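Local coordinates for uronate isomerase (Caulobacter crescentus, PDB 2Q01), which interconverts D-glucuronate and D-fructuronate, and likewise D-galacturonate and D-tagaturonate, in the catabolism of uronic sugars, at the interface of chains A and B. Coordinates in Å, arbitrary orientation; residue numbers count along the deposited sequence, not the author numbering. Chains: chain A/B, Uronate isomerase.

Contact 1: the interface of chains A and B. Residues chain A 368, 401-402; chain B 364, 394, 398.
The guanidinium of B:Arg398 is the flat group on which this patch is built, sandwiched between the two chains. Over the centre of one face sits the backbone oxygen of B:Glu394, one turn earlier in helix 393-407. The opposite face is met by the aliphatic part of A:Gln402, whose CG lies 3.5 Å from B:Arg398 NH2, displaced toward the rim. The A:Gln402 amide is turned 70° from the guanidinium plane and takes no part in this contact. Two edges carry the polar bonds. At one, B:Arg398 NH2 donates across the interface to the main-chain O of A:Glu401, with the two atoms 3.2 Å apart. That bond is nearly straight at hydrogen (165°) and lies in the guanidinium plane, yet the donor stands well above the carbonyl plane and so misses the lone pairs. At the other edge, B:Arg398 NE forms a salt bridge of 2.8 Å to B:Glu364 OE1, on its syn side but tilted somewhat out of the carboxylate plane, which limits rotation of the guanidinium. A bend at chi3 (-65°) swings the arginine tip between these partners.

The second carboxylate oxygen, B:Glu364 OE2, faces chain A and accepts from the hydroxyl OG of A:Ser368 at 2.8 Å, nearly along its C-O axis. A water 2.6 Å from B:Glu364 OE2 also reaches A:Ser368 OG, a second route across the same gap. Beyond the arginine, B:Glu394 CG rests 3.4 Å from A:Glu401 O. A:Glu401 OE2 and B:Glu394 OE2 are 4.5 Å apart, an arrangement that may be mildly repulsive. B:Glu364 thus serves both as clamp for the arginine and as acceptor for the serine. The site is a polar patch in which helix 393-407 of both chains meets, with a loop of chain B reaching helix 366-375 of chain A; it joins two enzyme copies in the deposited trimer, which may not be the biological assembly.

Contact 2: the interface of chains A and B. Residues chain A 351, 377, 379; chain B 74, 317, 320.
B:Asn317 OD1 is gripped by two donors of chain A. The amide A:Asn351 ND2 lies 3.2 Å from B:Asn317 OD1, and the imidazole NE2 of A:His377 is equally far from it. Both donors lie in the carbonyl plane of B:Asn317, on opposite sides of the C=O direction, so each takes its own lone pair; the bonds are close to straight, 165° and 161° at hydrogen. The two asparagines meet tip to tip with their amides nearly coplanar, whereas the histidine ring stands almost upright to the B:Asn317 amide and offers its edge. Replacing B:Asn317 by a leucine would probably leave both A:Asn351 ND2 and A:His377 NE2 without this acceptor and set the histidine ring freer to turn.

B:Tyr74 also belongs to the first shell, beside the asparagine. Its CG is anti to the backbone N (chi1 -176°), which carries the ring across A:His377 at a slant, its OH toward A:Asn351. B:Tyr74 OH and A:Asn351 ND2 make a close contact of 2.7 Å, but the oxygen stands almost straight over the amide face, where no N-H points, and a hydrogen bond is doubtful. A:His377 CE1 packs 3.5 Å from B:Tyr74 CD2, at one side of the phenol ring. A:His377 CE1 also meets the methyl CD2 of B:Leu320 at 3.6 Å, capping the imidazole tip. On one face of the tyrosine, toward its rim, lies the A:Pro379 ring, with A:Pro379 CD 3.8 Å from B:Tyr74 CE2.

Positioning is probably helped by the backbone: B:Asn317 directly precedes helix 318-323, which carries B:Leu320, and B:Tyr74 ends helix 67-74. A:His377 and A:Pro379 flank A:Tyr378, a potassium ligand, so the ion may help to fix their loop. The patch, part polar and part aromatic, probably helps to hold the 377-379 loop and A:Asn351 against the neighbouring subunit, if the deposited trimer is the biological assembly.

Contact 1: the interface of chains A and B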
ATOM      1  N   SER A 368      -7.288  -0.801   4.463  1.00 27.46           N
ATOM      2  CA  SER A 368      -8.397  -0.259   3.676  1.00 41.61           C
ATOM      3  C   SER A 368      -9.117  -1.328   2.861  1.00 37.22           C
ATOM      4  O   SER A 368     -10.300  -1.178   2.540  1.00 40.37           O
ATOM      5  CB  SER A 368      -7.913   0.869   2.757  1.00 45.97           C
ATOM      6  OG  SER A 368      -6.936   0.400   1.840  1.00 51.09           O
ATOM      7  N   GLU A 401      -5.382   7.105   8.553  1.00 44.09           N
ATOM      8  CA  GLU A 401      -5.731   7.538   7.193  1.00 46.80           C
ATOM      9  C   GLU A 401      -6.397   6.461   6.331  1.00 38.96           C
ATOM     10  O   GLU A 401      -7.054   6.788   5.343  1.00 49.01           O
ATOM     11  CB  GLU A 401      -4.499   8.074   6.457  1.00 46.66           C
ATOM     12  CG  GLU A 401      -4.112   9.505   6.804  1.00 51.93           C
ATOM     13  CD  GLU A 401      -2.803   9.947   6.145  1.00 68.97           C
ATOM     14  OE1 GLU A 401      -1.910   9.097   5.919  1.00 55.13           O
ATOM     15  OE2 GLU A 401      -2.663  11.156   5.860  1.00 77.93           O
ATOM     16  N   GLN A 402      -6.234   5.189   6.696  1.00 42.34           N
ATOM     17  CA  GLN A 402      -6.731   4.084   5.859  1.00 41.84           C
ATOM     18  C   GLN A 402      -7.905   3.297   6.448  1.00 40.68           C
ATOM     19  O   GLN A 402      -8.685   2.683   5.714  1.00 38.34           O
ATOM     20  CB  GLN A 402      -5.578   3.161   5.468  1.00 35.95           C
ATOM     21  CG  GLN A 402      -4.595   3.852   4.538  1.00 37.14           C
ATOM     22  CD  GLN A 402      -3.261   3.158   4.418  1.00 48.66           C
ATOM     23  OE1 GLN A 402      -2.268   3.783   4.043  1.00 52.21           O
ATOM     24  NE2 GLN A 402      -3.226   1.866   4.720  1.00 46.83           N
TER
ATOM     25  N   GLU B 364      -6.250  -1.027  -3.671  1.00 38.03           N
ATOM     26  CA  GLU B 364      -5.431   0.187  -3.857  1.00 34.76           C
ATOM     27  C   GLU B 364      -3.958  -0.070  -4.148  1.00 36.69           C
ATOM     28  O   GLU B 364      -3.261   0.799  -4.686  1.00 48.61           O
ATOM     29  CB  GLU B 364      -5.503   1.083  -2.620  1.00 32.61           C
ATOM     30  CG  GLU B 364      -6.810   1.811  -2.432  1.00 47.79           C
ATOM     31  CD  GLU B 364      -6.750   2.801  -1.281  1.00 67.00           C
ATOM     32  OE1 GLU B 364      -6.831   4.020  -1.542  1.00 70.85           O
ATOM     33  OE2 GLU B 364      -6.605   2.360  -0.119  1.00 58.16           O
ATOM     34  N   GLU B 394      -9.546  10.699   1.452  1.00 42.98           N
ATOM     35  CA  GLU B 394      -8.259   9.998   1.499  1.00 48.10           C
ATOM     36  C   GLU B 394      -8.037   9.036   0.327  1.00 41.96           C
ATOM     37  O   GLU B 394      -6.910   8.863  -0.127  1.00 40.92           O
ATOM     38  CB  GLU B 394      -8.080   9.264   2.833  1.00 49.52           C
ATOM     39  CG  GLU B 394      -6.934   9.786   3.689  1.00 65.65           C
ATOM     40  CD  GLU B 394      -7.199  11.151   4.299  1.00 74.11           C
ATOM     41  OE1 GLU B 394      -8.049  11.245   5.209  1.00 90.70           O
ATOM     42  OE2 GLU B 394      -6.539  12.124   3.881  1.00 76.50           O
ATOM     43  N   ARG B 398      -5.210   9.316  -2.684  1.00 37.21           N
ATOM     44  CA  ARG B 398      -4.270   8.204  -2.868  1.00 24.68           C
ATOM     45  C   ARG B 398      -4.233   7.732  -4.321  1.00 35.33           C
ATOM     46  O   ARG B 398      -3.157   7.485  -4.862  1.00 34.89           O
ATOM     47  CB  ARG B 398      -4.592   7.043  -1.933  1.00 36.07           C
ATOM     48  CG  ARG B 398      -4.052   7.224  -0.524  1.00 38.58           C
ATOM     49  CD  ARG B 398      -4.041   5.920   0.242  1.00 46.50           C
ATOM     50  NE  ARG B 398      -5.386   5.397   0.484  1.00 36.89           N
ATOM     51  CZ  ARG B 398      -6.121   5.668   1.560  1.00 41.63           C
ATOM     52  NH1 ARG B 398      -7.333   5.133   1.688  1.00 28.48           N
ATOM     53  NH2 ARG B 398      -5.653   6.474   2.506  1.00 34.90           N
TER
HETATM   54  O   HOH W   1      -4.422   2.414   1.358  1.00 38.49           O

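Contact 2: the interface of chains A and B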
ATOM      1  N   ASN A 351     -22.413 -12.564  14.240  1.00 54.33           N
ATOM      2  CA  ASN A 351     -23.492 -11.677  14.664  1.00 52.78           C
ATOM      3  C   ASN A 351     -23.795 -11.792  16.159  1.00 52.88           C
ATOM      4  O   ASN A 351     -24.730 -11.170  16.659  1.00 58.61           O
ATOM      5  CB  ASN A 351     -24.749 -11.954  13.830  1.00 54.13           C
ATOM      6  CG  ASN A 351     -24.441 -12.141  12.343  1.00 71.84           C
ATOM      7  OD1 ASN A 351     -24.839 -13.135  11.735  1.00 82.70           O
ATOM      8  ND2 ASN A 351     -23.720 -11.189  11.759  1.00 76.47           N
ATOM      9  N   HIS A 377     -18.490  -3.755   9.401  1.00 41.35           N
ATOM     10  CA  HIS A 377     -19.719  -4.511   9.181  1.00 38.35           C
ATOM     11  C   HIS A 377     -20.093  -5.437  10.331  1.00 40.18           C
ATOM     12  O   HIS A 377     -21.218  -5.382  10.831  1.00 44.42           O
ATOM     13  CB  HIS A 377     -19.681  -5.307   7.875  1.00 33.92           C
ATOM     14  CG  HIS A 377     -20.839  -6.242   7.725  1.00 31.25           C
ATOM     15  ND1 HIS A 377     -22.089  -5.817   7.333  1.00 40.58           N
ATOM     16  CD2 HIS A 377     -20.950  -7.569   7.966  1.00 28.67           C
ATOM     17  CE1 HIS A 377     -22.915  -6.847   7.315  1.00 41.72           C
ATOM     18  NE2 HIS A 377     -22.251  -7.921   7.699  1.00 39.83           N
ATOM     19  N   PRO A 379     -20.609  -7.102  13.823  1.00 38.08           N
ATOM     20  CA  PRO A 379     -20.797  -6.717  15.228  1.00 34.24           C
ATOM     21  C   PRO A 379     -19.676  -7.152  16.175  1.00 36.93           C
ATOM     22  O   PRO A 379     -19.420  -6.464  17.161  1.00 45.75           O
ATOM     23  CB  PRO A 379     -22.096  -7.420  15.609  1.00 43.01           C
ATOM     24  CG  PRO A 379     -22.831  -7.545  14.332  1.00 49.29           C
ATOM     25  CD  PRO A 379     -21.805  -7.772  13.281  1.00 37.86           C
TER
ATOM     26  N   TYR B  74     -25.214  -1.536  11.860  1.00 39.12           N
ATOM     27  CA  TYR B  74     -25.184  -2.998  12.045  1.00 38.47           C
ATOM     28  C   TYR B  74     -23.889  -3.454  12.700  1.00 32.03           C
ATOM     29  O   TYR B  74     -23.874  -4.388  13.503  1.00 41.89           O
ATOM     30  CB  TYR B  74     -25.367  -3.738  10.721  1.00 40.59           C
ATOM     31  CG  TYR B  74     -25.446  -5.241  10.860  1.00 44.65           C
ATOM     32  CD1 TYR B  74     -26.562  -5.850  11.425  1.00 56.34           C
ATOM     33  CD2 TYR B  74     -24.408  -6.056  10.420  1.00 52.75           C
ATOM     34  CE1 TYR B  74     -26.644  -7.227  11.548  1.00 64.01           C
ATOM     35  CE2 TYR B  74     -24.481  -7.436  10.537  1.00 46.89           C
ATOM     36  CZ  TYR B  74     -25.602  -8.014  11.100  1.00 60.72           C
ATOM     37  OH  TYR B  74     -25.684  -9.379  11.222  1.00 69.53           O
ATOM     38  N   ASN B 317     -21.348 -12.247   4.556  1.00 48.03           N
ATOM     39  CA  ASN B 317     -22.201 -12.671   5.658  1.00 50.86           C
ATOM     40  C   ASN B 317     -23.240 -13.635   5.102  1.00 60.53           C
ATOM     41  O   ASN B 317     -24.151 -13.225   4.370  1.00 61.27           O
ATOM     42  CB  ASN B 317     -22.874 -11.455   6.299  1.00 51.32           C
ATOM     43  CG  ASN B 317     -23.325 -11.700   7.737  1.00 57.03           C
ATOM     44  OD1 ASN B 317     -23.092 -10.865   8.609  1.00 46.61           O
ATOM     45  ND2 ASN B 317     -23.988 -12.825   7.985  1.00 54.24           N
ATOM     46  N   LEU B 320     -26.837 -13.253   6.772  1.00 52.37           N
ATOM     47  CA  LEU B 320     -27.481 -12.079   6.187  1.00 43.38           C
ATOM     48  C   LEU B 320     -27.958 -12.307   4.747  1.00 44.93           C
ATOM     49  O   LEU B 320     -28.942 -11.701   4.318  1.00 49.40           O
ATOM     50  CB  LEU B 320     -26.516 -10.890   6.244  1.00 45.71           C
ATOM     51  CG  LEU B 320     -26.950  -9.460   5.918  1.00 45.39           C
ATOM     52  CD1 LEU B 320     -27.915  -8.928   6.965  1.00 54.61           C
ATOM     53  CD2 LEU B 320     -25.727  -8.568   5.817  1.00 50.30           C
TER

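The centres of the C-alpha atoms of contact 1 and contact 2 lie about 23 Å apart on one A-B interface, with no residue in common. Helix 393-407 of each chain takes part in contact 1. On chain A, helix 366-375 links the two: contact 1 engages it near its start, and contact 2 takes up the loop just beyond its end, together with the separate loop of A:Asn351. Chain B adds the loop at 364 to contact 1, but helices 67-74 and 318-323 to contact 2. Because they lie that far apart, the two attachment points would probably resist rocking of one subunit against the other.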